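Local atomic coordinates of SusD homolog (Bacteroides thetaiotaomicron, PDB entry 3SGH), a protein that probably binds glycans at the outer membrane as a SusD-like lipoprotein working with a SusC-type transporter in carbohydrate uptake. Residues A[106-110]-A[147-151]; A[109-113]-A[125-129]; A[113-118]-A[143-147]; A[120-126]-A[137-143]; A[427-433]-A[489-493]. All coordinates share one frame. Residue numbers count along the deposited sequence, not the author numbering.

Interaction 1: residues A[106-110]-A[147-151]; sequences QLTRV and MFDDL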
# COMPACT_ATOMS: atom_id res chain seq x y z
N GLN A 106 -17.89 5.01 7.50
CA GLN A 106 -17.22 3.96 8.26
C GLN A 106 -16.15 3.26 7.43
O GLN A 106 -15.03 3.05 7.90
CB GLN A 106 -18.26 2.91 8.68
CG GLN A 106 -19.08 3.32 9.84
CD GLN A 106 -19.85 2.15 10.42
OE1 GLN A 106 -20.59 1.47 9.71
NE2 GLN A 106 -19.64 1.89 11.70
N LEU A 107 -16.53 2.87 6.23
CA LEU A 107 -15.57 2.22 5.31
C LEU A 107 -14.34 3.10 5.02
O LEU A 107 -13.21 2.65 5.01
CB LEU A 107 -16.26 1.82 4.03
CG LEU A 107 -15.39 1.22 2.92
CD1 LEU A 107 -14.74 -0.10 3.37
CD2 LEU A 107 -16.30 1.01 1.66
N THR A 108 -14.59 4.37 4.78
CA THR A 108 -13.55 5.31 4.44
C THR A 108 -12.61 5.59 5.63
O THR A 108 -11.38 5.64 5.44
CB THR A 108 -14.14 6.60 3.81
OG1 THR A 108 -15.01 6.26 2.71
CG2 THR A 108 -13.02 7.50 3.29
N ARG A 109 -13.19 5.74 6.82
CA ARG A 109 -12.41 5.82 8.06
C ARG A 109 -11.56 4.60 8.27
O ARG A 109 -10.39 4.71 8.52
CB ARG A 109 -13.35 5.98 9.24
CG ARG A 109 -12.68 6.21 10.59
CD ARG A 109 -13.70 6.29 11.64
NE ARG A 109 -13.11 6.47 12.96
CZ ARG A 109 -13.65 6.08 14.10
NH1 ARG A 109 -14.77 5.34 14.13
NH2 ARG A 109 -13.01 6.37 15.22
N VAL A 110 -12.16 3.40 8.15
CA VAL A 110 -11.39 2.19 8.27
C VAL A 110 -10.25 2.19 7.23
O VAL A 110 -9.14 1.83 7.57
CB VAL A 110 -12.24 0.90 8.17
CG1 VAL A 110 -11.30 -0.36 7.96
CG2 VAL A 110 -13.22 0.72 9.40
N MSE A 147 -11.70 -2.01 13.97
CA MSE A 147 -11.86 -1.69 12.54
C MSE A 147 -12.59 -2.81 11.82
O MSE A 147 -13.45 -2.52 10.98
CB MSE A 147 -10.52 -1.33 11.86
CG MSE A 147 -9.93 -0.06 12.35
SE MSE A 147 -8.37 0.47 11.33
CE MSE A 147 -7.24 -0.99 11.94
N PHE A 148 -12.29 -4.08 12.11
CA PHE A 148 -13.08 -5.21 11.55
C PHE A 148 -14.57 -5.08 11.92
O PHE A 148 -15.45 -5.26 11.07
CB PHE A 148 -12.54 -6.58 12.00
CG PHE A 148 -11.33 -7.08 11.22
CD1 PHE A 148 -11.47 -7.48 9.91
CD2 PHE A 148 -10.06 -7.14 11.81
CE1 PHE A 148 -10.41 -7.93 9.17
CE2 PHE A 148 -8.99 -7.61 11.09
CZ PHE A 148 -9.15 -8.01 9.76
N ASP A 149 -14.84 -4.75 13.18
CA ASP A 149 -16.22 -4.54 13.63
C ASP A 149 -16.95 -3.44 12.84
O ASP A 149 -18.10 -3.62 12.43
CB ASP A 149 -16.28 -4.27 15.14
CG ASP A 149 -15.82 -5.48 15.97
OD1 ASP A 149 -15.77 -6.60 15.44
OD2 ASP A 149 -15.50 -5.27 17.17
N ASP A 150 -16.30 -2.30 12.63
CA ASP A 150 -16.95 -1.19 11.95
C ASP A 150 -17.13 -1.56 10.47
O ASP A 150 -18.14 -1.25 9.84
CB ASP A 150 -16.13 0.07 12.12
CG ASP A 150 -16.27 0.69 13.52
OD1 ASP A 150 -17.25 0.37 14.24
OD2 ASP A 150 -15.42 1.52 13.89
N LEU A 151 -16.14 -2.25 9.94
CA LEU A 151 -16.18 -2.64 8.53
C LEU A 151 -17.33 -3.64 8.36
O LEU A 151 -18.07 -3.56 7.39
CB LEU A 151 -14.83 -3.24 8.12
CG LEU A 151 -14.74 -3.68 6.65
CD1 LEU A 151 -15.08 -2.58 5.69
CD2 LEU A 151 -13.32 -4.25 6.37
O HOH W 1 -20.10 -0.00 13.82
O HOH W 2 -14.97 3.54 11.29

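Interaction 2: residues A[109-113]-A[125-129]; sequences RVYGM and YTQMK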
# COMPACT_ATOMS: atom_id res chain seq x y z
N ARG A 109 -13.19 5.74 6.82
CA ARG A 109 -12.41 5.82 8.06
C ARG A 109 -11.56 4.60 8.27
O ARG A 109 -10.39 4.71 8.52
CB ARG A 109 -13.35 5.98 9.24
CG ARG A 109 -12.68 6.21 10.59
CD ARG A 109 -13.70 6.29 11.64
NE ARG A 109 -13.11 6.47 12.96
CZ ARG A 109 -13.65 6.08 14.10
NH1 ARG A 109 -14.77 5.34 14.13
NH2 ARG A 109 -13.01 6.37 15.22
N VAL A 110 -12.16 3.40 8.15
CA VAL A 110 -11.39 2.19 8.27
C VAL A 110 -10.25 2.19 7.23
O VAL A 110 -9.14 1.83 7.57
CB VAL A 110 -12.24 0.90 8.17
CG1 VAL A 110 -11.30 -0.36 7.96
CG2 VAL A 110 -13.22 0.72 9.40
N TYR A 111 -10.50 2.58 5.98
CA TYR A 111 -9.45 2.54 4.92
C TYR A 111 -8.24 3.40 5.34
O TYR A 111 -7.06 2.97 5.27
CB TYR A 111 -9.95 3.01 3.53
CG TYR A 111 -8.97 2.58 2.47
CD1 TYR A 111 -7.87 3.39 2.10
CD2 TYR A 111 -9.08 1.33 1.89
CE1 TYR A 111 -6.94 2.93 1.15
CE2 TYR A 111 -8.18 0.88 0.95
CZ TYR A 111 -7.12 1.68 0.59
OH TYR A 111 -6.20 1.18 -0.32
N GLY A 112 -8.54 4.57 5.85
CA GLY A 112 -7.52 5.52 6.20
C GLY A 112 -6.77 5.08 7.43
O GLY A 112 -5.55 5.23 7.51
N MSE A 113 -7.51 4.58 8.41
CA MSE A 113 -6.91 4.23 9.68
C MSE A 113 -6.18 2.88 9.64
O MSE A 113 -5.24 2.67 10.42
CB MSE A 113 -7.93 4.27 10.79
CG MSE A 113 -8.44 5.74 11.02
SE MSE A 113 -7.00 6.95 11.53
CE MSE A 113 -7.16 8.25 10.13
N TYR A 125 -8.77 5.47 18.29
CA TYR A 125 -9.82 5.01 17.41
C TYR A 125 -11.12 4.83 18.22
O TYR A 125 -12.01 5.69 18.13
CB TYR A 125 -9.37 3.76 16.62
CG TYR A 125 -10.36 3.31 15.56
CD1 TYR A 125 -10.30 3.80 14.26
CD2 TYR A 125 -11.39 2.43 15.88
CE1 TYR A 125 -11.22 3.41 13.29
CE2 TYR A 125 -12.34 2.04 14.89
CZ TYR A 125 -12.23 2.56 13.60
OH TYR A 125 -13.13 2.22 12.64
N THR A 126 -11.19 3.80 19.05
CA THR A 126 -12.41 3.48 19.81
C THR A 126 -12.83 4.58 20.77
O THR A 126 -14.02 4.81 20.97
CB THR A 126 -12.29 2.17 20.57
OG1 THR A 126 -11.25 2.26 21.53
CG2 THR A 126 -11.97 1.01 19.63
N GLN A 127 -11.84 5.28 21.32
CA GLN A 127 -12.06 6.25 22.39
C GLN A 127 -12.16 7.68 21.88
O GLN A 127 -12.28 8.60 22.67
CB GLN A 127 -10.92 6.17 23.41
CG GLN A 127 -10.77 4.80 24.06
CD GLN A 127 -12.06 4.31 24.63
OE1 GLN A 127 -12.55 4.82 25.64
NE2 GLN A 127 -12.63 3.28 24.00
N MSE A 128 -12.11 7.88 20.56
CA MSE A 128 -12.26 9.22 20.03
C MSE A 128 -13.67 9.73 20.14
O MSE A 128 -14.65 8.97 19.96
CB MSE A 128 -11.83 9.26 18.61
CG MSE A 128 -10.39 9.00 18.51
SE MSE A 128 -9.98 9.00 16.67
CE MSE A 128 -9.93 10.89 16.35
N LYS A 129 -13.77 11.02 20.47
CA LYS A 129 -15.03 11.75 20.59
C LYS A 129 -14.98 13.06 19.77
O LYS A 129 -13.95 13.74 19.73
CB LYS A 129 -15.31 12.09 22.05
CG LYS A 129 -15.51 10.88 22.95
CD LYS A 129 -15.88 11.27 24.41
CE LYS A 129 -15.66 10.11 25.41
NZ LYS A 129 -15.84 8.74 24.77
O HOH W 2 -14.97 3.54 11.29

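Interaction 3: residues A[113-118]-A[143-147]; sequences MQLLAS and VWHAM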
# COMPACT_ATOMS: atom_id res chain seq x y z
N MSE A 113 -7.51 4.58 8.41
CA MSE A 113 -6.91 4.23 9.68
C MSE A 113 -6.18 2.88 9.64
O MSE A 113 -5.24 2.67 10.42
CB MSE A 113 -7.93 4.27 10.79
CG MSE A 113 -8.44 5.74 11.02
SE MSE A 113 -7.00 6.95 11.53
CE MSE A 113 -7.16 8.25 10.13
N GLN A 114 -6.58 1.97 8.76
CA GLN A 114 -5.81 0.72 8.61
C GLN A 114 -4.44 1.03 8.02
O GLN A 114 -3.46 0.42 8.40
CB GLN A 114 -6.56 -0.35 7.82
CG GLN A 114 -6.90 -0.08 6.38
CD GLN A 114 -5.74 -0.25 5.40
OE1 GLN A 114 -4.90 -1.11 5.58
NE2 GLN A 114 -5.69 0.60 4.36
N LEU A 115 -4.39 2.01 7.11
CA LEU A 115 -3.13 2.51 6.62
C LEU A 115 -2.29 3.13 7.74
O LEU A 115 -1.12 2.80 7.88
CB LEU A 115 -3.32 3.53 5.50
CG LEU A 115 -2.07 4.19 4.91
CD1 LEU A 115 -1.04 3.18 4.51
CD2 LEU A 115 -2.49 5.12 3.74
N LEU A 116 -2.90 3.96 8.58
CA LEU A 116 -2.12 4.65 9.61
C LEU A 116 -1.65 3.63 10.65
O LEU A 116 -0.52 3.69 11.14
CB LEU A 116 -2.93 5.81 10.21
CG LEU A 116 -2.16 6.71 11.19
CD1 LEU A 116 -0.87 7.28 10.53
CD2 LEU A 116 -3.08 7.85 11.78
N ALA A 117 -2.51 2.66 11.00
CA ALA A 117 -2.12 1.58 11.93
C ALA A 117 -0.97 0.75 11.37
O ALA A 117 -0.06 0.35 12.13
CB ALA A 117 -3.31 0.65 12.28
N SER A 118 -0.99 0.51 10.06
CA SER A 118 0.08 -0.22 9.35
C SER A 118 1.40 0.58 9.25
O SER A 118 2.45 0.02 8.95
CB SER A 118 -0.40 -0.64 7.98
OG SER A 118 -1.49 -1.56 8.12
N VAL A 143 -7.38 -1.82 18.00
CA VAL A 143 -7.78 -1.05 16.81
C VAL A 143 -8.05 -1.97 15.62
O VAL A 143 -9.01 -1.76 14.92
CB VAL A 143 -6.83 0.12 16.44
CG1 VAL A 143 -5.43 -0.34 16.03
CG2 VAL A 143 -7.47 0.97 15.37
N TRP A 144 -7.25 -3.00 15.40
CA TRP A 144 -7.54 -3.92 14.30
C TRP A 144 -8.92 -4.57 14.49
O TRP A 144 -9.72 -4.62 13.57
CB TRP A 144 -6.42 -4.94 14.14
CG TRP A 144 -5.22 -4.33 13.39
CD1 TRP A 144 -4.09 -3.81 13.95
CD2 TRP A 144 -5.08 -4.12 11.98
NE1 TRP A 144 -3.26 -3.35 13.01
CE2 TRP A 144 -3.84 -3.49 11.78
CE3 TRP A 144 -5.88 -4.42 10.88
CZ2 TRP A 144 -3.36 -3.17 10.51
CZ3 TRP A 144 -5.42 -4.06 9.61
CH2 TRP A 144 -4.19 -3.44 9.44
N HIS A 145 -9.18 -5.07 15.69
CA HIS A 145 -10.50 -5.69 15.96
C HIS A 145 -11.67 -4.70 15.84
O HIS A 145 -12.70 -5.02 15.20
CB HIS A 145 -10.52 -6.38 17.31
CG HIS A 145 -9.74 -7.66 17.34
ND1 HIS A 145 -10.11 -8.74 18.11
CD2 HIS A 145 -8.59 -8.02 16.74
CE1 HIS A 145 -9.23 -9.71 17.96
NE2 HIS A 145 -8.29 -9.30 17.14
N ALA A 146 -11.49 -3.50 16.39
CA ALA A 146 -12.48 -2.43 16.25
C ALA A 146 -12.76 -2.09 14.79
O ALA A 146 -13.92 -1.91 14.44
CB ALA A 146 -12.05 -1.16 16.99
N MSE A 147 -11.70 -2.01 13.97
CA MSE A 147 -11.86 -1.69 12.54
C MSE A 147 -12.59 -2.81 11.82
O MSE A 147 -13.45 -2.52 10.98
CB MSE A 147 -10.52 -1.33 11.86
CG MSE A 147 -9.93 -0.06 12.35
SE MSE A 147 -8.37 0.47 11.33
CE MSE A 147 -7.24 -0.99 11.94
O HOH W 3 -0.53 -2.13 13.42

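Interaction 4: residues A[120-126]-A[137-143]; sequences QGPIPYT and YDNEQTV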
# COMPACT_ATOMS: atom_id res chain seq x y z
N GLN A 120 2.25 3.26 11.98
CA GLN A 120 2.78 3.62 13.29
C GLN A 120 2.39 2.68 14.41
O GLN A 120 3.02 2.69 15.46
CB GLN A 120 2.37 5.05 13.68
CG GLN A 120 0.93 5.26 13.98
CD GLN A 120 0.71 6.64 14.57
OE1 GLN A 120 1.04 7.63 13.94
NE2 GLN A 120 0.22 6.70 15.80
N GLY A 121 1.38 1.85 14.20
CA GLY A 121 0.92 0.94 15.24
C GLY A 121 -0.26 1.50 16.01
O GLY A 121 -1.29 1.84 15.40
N PRO A 122 -0.13 1.63 17.35
CA PRO A 122 -1.26 2.19 18.09
C PRO A 122 -1.73 3.54 17.53
O PRO A 122 -0.93 4.38 17.16
CB PRO A 122 -0.70 2.39 19.51
CG PRO A 122 0.35 1.41 19.65
CD PRO A 122 0.99 1.29 18.26
N ILE A 123 -3.05 3.73 17.50
CA ILE A 123 -3.65 5.01 17.19
C ILE A 123 -4.87 5.17 18.07
O ILE A 123 -5.46 4.19 18.47
CB ILE A 123 -4.10 5.07 15.71
CG1 ILE A 123 -5.09 3.95 15.38
CG2 ILE A 123 -2.88 5.10 14.71
CD1 ILE A 123 -5.77 4.07 14.00
N PRO A 124 -5.34 6.41 18.27
CA PRO A 124 -6.67 6.57 18.84
C PRO A 124 -7.73 6.15 17.83
O PRO A 124 -7.60 6.45 16.62
CB PRO A 124 -6.77 8.09 19.13
CG PRO A 124 -5.45 8.66 18.84
CD PRO A 124 -4.69 7.69 17.97
N TYR A 125 -8.77 5.47 18.29
CA TYR A 125 -9.82 5.01 17.41
C TYR A 125 -11.12 4.83 18.22
O TYR A 125 -12.01 5.69 18.13
CB TYR A 125 -9.37 3.76 16.62
CG TYR A 125 -10.36 3.31 15.56
CD1 TYR A 125 -10.30 3.80 14.26
CD2 TYR A 125 -11.39 2.43 15.88
CE1 TYR A 125 -11.22 3.41 13.29
CE2 TYR A 125 -12.34 2.04 14.89
CZ TYR A 125 -12.23 2.56 13.60
OH TYR A 125 -13.13 2.22 12.64
N THR A 126 -11.19 3.80 19.05
CA THR A 126 -12.41 3.48 19.81
C THR A 126 -12.83 4.58 20.77
O THR A 126 -14.02 4.81 20.97
CB THR A 126 -12.29 2.17 20.57
OG1 THR A 126 -11.25 2.26 21.53
CG2 THR A 126 -11.97 1.01 19.63
N TYR A 137 -5.09 6.17 23.20
CA TYR A 137 -4.70 5.30 22.09
C TYR A 137 -5.28 3.90 22.31
O TYR A 137 -5.32 3.43 23.43
CB TYR A 137 -3.17 5.20 21.95
CG TYR A 137 -2.52 6.39 21.24
CD1 TYR A 137 -2.77 7.71 21.63
CD2 TYR A 137 -1.66 6.19 20.15
CE1 TYR A 137 -2.17 8.79 20.97
CE2 TYR A 137 -1.07 7.27 19.50
CZ TYR A 137 -1.33 8.57 19.93
OH TYR A 137 -0.76 9.66 19.30
N ASP A 138 -5.73 3.26 21.23
CA ASP A 138 -5.97 1.80 21.24
C ASP A 138 -4.63 1.08 21.00
O ASP A 138 -3.81 1.52 20.17
CB ASP A 138 -6.90 1.38 20.10
CG ASP A 138 -8.33 1.89 20.25
OD1 ASP A 138 -8.73 2.31 21.33
OD2 ASP A 138 -9.06 1.88 19.22
N ASN A 139 -4.39 -0.05 21.67
CA ASN A 139 -3.28 -0.87 21.24
C ASN A 139 -3.64 -1.52 19.90
O ASN A 139 -4.77 -1.40 19.43
CB ASN A 139 -2.84 -1.86 22.32
CG ASN A 139 -3.84 -2.95 22.60
OD1 ASN A 139 -4.75 -3.20 21.84
ND2 ASN A 139 -3.67 -3.60 23.71
N GLU A 140 -2.66 -2.11 19.24
CA GLU A 140 -2.87 -2.57 17.89
C GLU A 140 -3.93 -3.67 17.83
O GLU A 140 -4.82 -3.62 17.00
CB GLU A 140 -1.56 -2.98 17.25
CG GLU A 140 -0.62 -1.78 17.00
CD GLU A 140 0.80 -2.23 16.70
OE1 GLU A 140 1.02 -2.59 15.53
OE2 GLU A 140 1.68 -2.23 17.62
N GLN A 141 -3.90 -4.64 18.74
CA GLN A 141 -4.99 -5.63 18.72
C GLN A 141 -6.36 -4.95 18.76
O GLN A 141 -7.28 -5.32 18.00
CB GLN A 141 -4.85 -6.67 19.85
CG GLN A 141 -5.95 -7.69 19.77
CD GLN A 141 -6.02 -8.53 21.02
OE1 GLN A 141 -6.02 -8.00 22.13
NE2 GLN A 141 -6.08 -9.84 20.84
N THR A 142 -6.51 -3.94 19.61
CA THR A 142 -7.81 -3.34 19.84
C THR A 142 -8.28 -2.60 18.61
O THR A 142 -9.43 -2.73 18.21
CB THR A 142 -7.76 -2.39 21.08
OG1 THR A 142 -7.54 -3.20 22.25
CG2 THR A 142 -9.06 -1.63 21.23
N VAL A 143 -7.38 -1.82 18.00
CA VAL A 143 -7.78 -1.05 16.81
C VAL A 143 -8.05 -1.97 15.62
O VAL A 143 -9.01 -1.76 14.92
CB VAL A 143 -6.83 0.12 16.44
CG1 VAL A 143 -5.43 -0.34 16.03
CG2 VAL A 143 -7.47 0.97 15.37
O HOH W 4 1.05 9.71 16.81
O HOH W 5 -8.90 4.91 21.16

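Interaction 5: residues A[427-433]-A[489-493]; sequences ADFRRTG and LWWAM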
# COMPACT_ATOMS: atom_id res chain seq x y z
N ALA A 427 4.46 -3.72 3.61
CA ALA A 427 3.66 -4.49 4.55
C ALA A 427 3.92 -5.99 4.42
O ALA A 427 4.21 -6.67 5.43
CB ALA A 427 2.18 -4.20 4.40
N ASP A 428 3.87 -6.52 3.20
CA ASP A 428 4.15 -7.96 2.96
C ASP A 428 5.59 -8.31 3.33
O ASP A 428 5.87 -9.38 3.92
CB ASP A 428 3.82 -8.41 1.51
CG ASP A 428 2.30 -8.56 1.26
OD1 ASP A 428 1.49 -8.40 2.22
OD2 ASP A 428 1.91 -8.88 0.10
N PHE A 429 6.54 -7.42 3.06
CA PHE A 429 7.92 -7.69 3.44
C PHE A 429 8.05 -7.76 5.00
O PHE A 429 8.70 -8.66 5.54
CB PHE A 429 8.89 -6.70 2.84
CG PHE A 429 10.31 -6.87 3.36
CD1 PHE A 429 11.10 -7.92 2.91
CD2 PHE A 429 10.79 -6.05 4.37
CE1 PHE A 429 12.36 -8.12 3.42
CE2 PHE A 429 12.07 -6.24 4.90
CZ PHE A 429 12.86 -7.28 4.42
N ARG A 430 7.45 -6.81 5.70
CA ARG A 430 7.55 -6.78 7.16
C ARG A 430 6.85 -8.00 7.75
O ARG A 430 7.27 -8.52 8.78
CB ARG A 430 6.94 -5.49 7.72
CG ARG A 430 7.85 -4.30 7.54
CD ARG A 430 7.24 -3.01 8.17
NE ARG A 430 6.13 -2.53 7.39
CZ ARG A 430 5.16 -1.73 7.84
NH1 ARG A 430 5.24 -1.24 9.06
NH2 ARG A 430 4.13 -1.41 7.05
N ARG A 431 5.83 -8.50 7.03
CA ARG A 431 5.06 -9.64 7.55
C ARG A 431 5.72 -10.99 7.26
O ARG A 431 5.61 -11.91 8.07
CB ARG A 431 3.61 -9.59 6.98
CG ARG A 431 2.66 -10.68 7.49
CD ARG A 431 1.25 -10.45 7.03
NE ARG A 431 1.13 -10.35 5.57
CZ ARG A 431 1.03 -11.38 4.72
NH1 ARG A 431 1.01 -12.62 5.18
NH2 ARG A 431 0.96 -11.16 3.41
N THR A 432 6.35 -11.13 6.08
CA THR A 432 6.76 -12.45 5.57
C THR A 432 8.21 -12.56 5.07
O THR A 432 8.72 -13.69 4.87
CB THR A 432 5.91 -12.88 4.34
OG1 THR A 432 6.23 -12.05 3.22
CG2 THR A 432 4.42 -12.78 4.62
N GLY A 433 8.87 -11.43 4.85
CA GLY A 433 10.15 -11.36 4.16
C GLY A 433 10.11 -11.28 2.63
O GLY A 433 11.17 -11.17 1.99
N LEU A 489 5.87 -3.53 14.49
CA LEU A 489 4.44 -3.56 14.70
C LEU A 489 3.91 -4.95 15.12
O LEU A 489 4.55 -5.97 14.93
CB LEU A 489 3.74 -3.06 13.45
CG LEU A 489 4.10 -1.61 13.09
CD1 LEU A 489 3.26 -1.11 11.92
CD2 LEU A 489 3.94 -0.66 14.30
N TRP A 490 2.68 -4.95 15.62
CA TRP A 490 2.10 -6.11 16.31
C TRP A 490 1.99 -7.32 15.35
O TRP A 490 2.21 -8.48 15.74
CB TRP A 490 0.73 -5.68 16.83
CG TRP A 490 -0.15 -6.73 17.34
CD1 TRP A 490 -0.02 -7.44 18.52
CD2 TRP A 490 -1.42 -7.12 16.79
NE1 TRP A 490 -1.11 -8.27 18.69
CE2 TRP A 490 -1.96 -8.10 17.63
CE3 TRP A 490 -2.12 -6.75 15.65
CZ2 TRP A 490 -3.19 -8.72 17.35
CZ3 TRP A 490 -3.33 -7.37 15.38
CH2 TRP A 490 -3.84 -8.34 16.22
N TRP A 491 1.65 -7.02 14.11
CA TRP A 491 1.44 -8.01 13.07
C TRP A 491 2.70 -8.33 12.27
O TRP A 491 2.68 -9.28 11.48
CB TRP A 491 0.35 -7.55 12.09
CG TRP A 491 0.59 -6.16 11.54
CD1 TRP A 491 0.08 -5.00 12.02
CD2 TRP A 491 1.43 -5.79 10.41
NE1 TRP A 491 0.53 -3.92 11.26
CE2 TRP A 491 1.34 -4.38 10.26
CE3 TRP A 491 2.19 -6.51 9.49
CZ2 TRP A 491 2.04 -3.69 9.28
CZ3 TRP A 491 2.87 -5.82 8.49
CH2 TRP A 491 2.81 -4.43 8.40
N ALA A 492 3.78 -7.58 12.48
CA ALA A 492 5.00 -7.77 11.67
C ALA A 492 5.79 -8.95 12.20
O ALA A 492 5.71 -9.26 13.39
CB ALA A 492 5.89 -6.52 11.71
N MSE A 493 6.58 -9.58 11.34
CA MSE A 493 7.50 -10.63 11.78
C MSE A 493 8.60 -10.00 12.63
O MSE A 493 9.13 -8.96 12.29
CB MSE A 493 8.12 -11.32 10.56
CG MSE A 493 9.05 -12.43 10.97
SE MSE A 493 9.51 -13.53 9.43
CE MSE A 493 9.85 -12.22 8.07

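Interaction 1: residues A[106-110]-A[147-151]
The apolar part of this contact lies between segments of helix 100-120 and helix 140-162, an antiparallel helical hairpin of the SusD fold; the segment axes approach to 9.3 Å, with 154° between their directions. Val-110 gives up the most surface: its CG1 is 4.1 Å from Met-147 CB and its CG2 4.5 Å from Leu-151 CB, while Val-110 CG2 also makes van der Waals contact with the backbone at Met-147 O, 3.6 Å away. One turn earlier, Leu-107 CD1 meets Leu-151 CD1 at 3.4 Å.

The polar part runs along Gln-106, Arg-109 and Asp-150, and water carries it. One water accepts from Gln-106 NE2 and donates to Asp-150 OD1, both at 2.9 Å. A second makes weak bonds to Gln-106 O, Arg-109 NH1 and Asp-150 OD2. Arg-109 NH1 and Asp-150 OD2, 3.9 Å apart, form a long salt bridge with the oxygen well out of the guanidinium plane, so charge attraction acts without a directed N-H. Stronger partners are Tyr-125 OH for Asp-150, Tyr-85 OH for Arg-109 and Asn-153, further along helix 140-162, for Gln-106.

The chemistry implies close apolar contact on one flank, while on the other water and weak charge attraction bridge polar groups whose stronger partners lie beyond the two segments.

Interaction 2: residues A[109-113]-A[125-129]
Tyr-125 loses more surface here than any other residue of the pair, 106 Å², because its ring reaches from the loop onto helix 109-113. Arg-109, next with 77 Å², lies flat on that ring: the guanidinium and ring centres are 3.9 Å apart and the planes differ by 12°. Arg-109 CZ is 4.0 Å from the ring centroid and 22° off its normal, which meets the geometry of a cation-pi stack. The fully extended arginine (chi1 to chi3 all t) also lets Arg-109 NH2 reach Tyr-125 O at 3.2 Å, a weak hydrogen bond with an angle of only 123°. Carbonyl and ring of one residue thus both engage the guanidinium. Phe-88 supplies a second cation-pi partner, and Tyr-85 OH binds Arg-109 NE.

The phenol end has its own fixings. Tyr-125 OH receives a hydrogen bond from a water at 2.6 Å, pairs with Asp-150 OD2, and packs against Val-110, whose CG2 is 3.6 Å from that OH. Selenomethionine Met-113, with 23 Å² covered, adds CB at 4.2 Å from Tyr-125 CE1.

Tyr-125 opens a type I beta turn ending at Met-128, closed by Met-128 N to Tyr-125 O at 3.3 Å. An arginine-tyrosine stack here fastens the connecting loop to the first helix of an antiparallel helical hairpin, consistent with the TPR-like helical repeats of the SusD family.

Interaction 3: residues A[113-118]-A[143-147]
Val-143 opens the second segment with a light touch, its CG1 lying 4.4 Å from Ala-117 CB. Trp-144 follows and has the most surface covered, 64 Å². Its indole passes along helix 113-118: NE1 is 4.1 Å from Ala-117 CB, CH2 is 4.1 Å from Gln-114 O, and CZ2 comes within 3.4 Å of Ser-118 OG, which sits at the ring edge. That hydroxyl donates to Gln-114 O at 2.8 Å within its own helix. The indole nitrogen is served by a water that accepts from Trp-144 NE1 at 3.0 Å and donates to Ala-117 O at 2.8 Å, a bridge between the helices.

One turn beyond Val-143, selenomethionine Met-147 returns to the interface. Its SE lies 3.5 Å from Gln-114 N and 3.9 Å from Met-113 CB, while its CE is 4.3 Å from Ala-117 CB. Ala-117, small and pointing toward the partner, is therefore met by Val-143, Trp-144 and Met-147 together.

The axes of the two segments, 10.8 Å apart at 165°, belong to the antiparallel helices 100-120 and 140-162, with the Trp-144 indole and the Met-147 selenoether filling space between them. Helix 181-198 packs alongside, with Met-195 against Trp-144 and Met-147, and helix 75-84 covers Met-113, Leu-115 and Leu-116; Trp-491 meets Trp-144 with planes at about 80°.

Interaction 4: residues A[120-126]-A[137-143]
The two ends of one connection run in opposite directions, bringing Pro-122 and Asn-139 within 4.8 Å and Pro-124 and Tyr-137 within 4.0 Å, CA to CA. They form the base of the link in a helix-loop-helix hairpin, here joining helix 100-120 to helix 140-162. Gly-121 leaves the first helix with phi 96°, psi -122°, a conformation in which a CB would be jammed against the preceding carbonyl. Asp-138 N donates to Ile-123 O at 2.9 Å and 150°. Asn-139 is the N-cap of the second helix, its OD1 accepting from Thr-142 N at 2.9 Å.

Among the side chains, Tyr-137 buries the most. Pro-124 CD stands 3.8 Å above its ring centroid and 4° off the normal, a CH-pi contact, and Pro-122 CB is 4.0 Å from Tyr-137 CD2. Tyr-137 OH bonds to Glu-463, and its ring meets Phe-459 edge-to-face. Further along, Val-143 CG2 touches Ile-123 CD1 at 3.8 Å and Tyr-125 CB at 3.6 Å. Glu-140 CG packs 3.4 Å from Gly-121 C while its carboxylate serves Trp-490 N.

The Asp-138 carboxylate clasps the end of the first segment. Its OD2 accepts from Thr-126 N at 2.9 Å and 169°, a water bridges OD1 to Tyr-125 N, and Thr-126 OG1 donates to Asp-138 OD1 over just 2.5 Å.

Interaction 5: residues A[427-433]-A[489-493]
Ala-427 starts the contact: its O lies 3.4 Å from Trp-491 CZ3 and its CB 4.1 Å from Trp-491 CH2, both against the indole. Arg-430, covered by 90 Å², spreads over the second segment. Its NH2 is 3.6 Å from Trp-491 CH2, so the guanidinium face meets the indole edge, and its NH1 is 3.5 Å from Leu-489 CD1; NH1 hydrogen-bonds to Arg-455 O and NH2 to Ser-118 O. Arg-430 O accepts from Met-493 N at 2.9 Å and 154°, tying helix to chain just past the type I turn 489-492. Arg-431 CB is 4.1 Å from Trp-491 CZ3, while its guanidinium pairs with Asp-428 and Glu-328. The methyl CE of selenomethionine Met-493 lies against the backbone, 3.4 Å from Thr-432 C and 3.5 Å from Gly-433 N.

The C-terminal loop that follows helix 468-477 thus lies against helix 424-432; around them helix 181-198 touches Ala-427 and Trp-491 through Arg-198, helix 403-417 packs on Asp-428 and Thr-432, and helix 140-162 reaches Leu-489 and Trp-490.

How the interactions relate
Interactions 1, 3 and 4 follow the hairpin of helices 100-120 and 140-162 from its middle to its connecting loop, and interaction 2 ties that loop back onto the first helix; neighbouring centres lie about 7 to 9 Å apart. Tyr-125 knits them together: its OH is 2.7 Å from Asp-150 OD2 of interaction 1, and its CZ is 3.7 Å from Met-147 CG, a residue common to interactions 1 and 3. Interaction 5, centred about 15 Å from interaction 3 and about 17 Å from interaction 4, brings the C-terminal region to the loop end of the hairpin. Ser-118 O lies 2.9 Å from Arg-430 NH2, and Glu-140 OE1 2.9 Å from Trp-490 N, both probable hydrogen bonds.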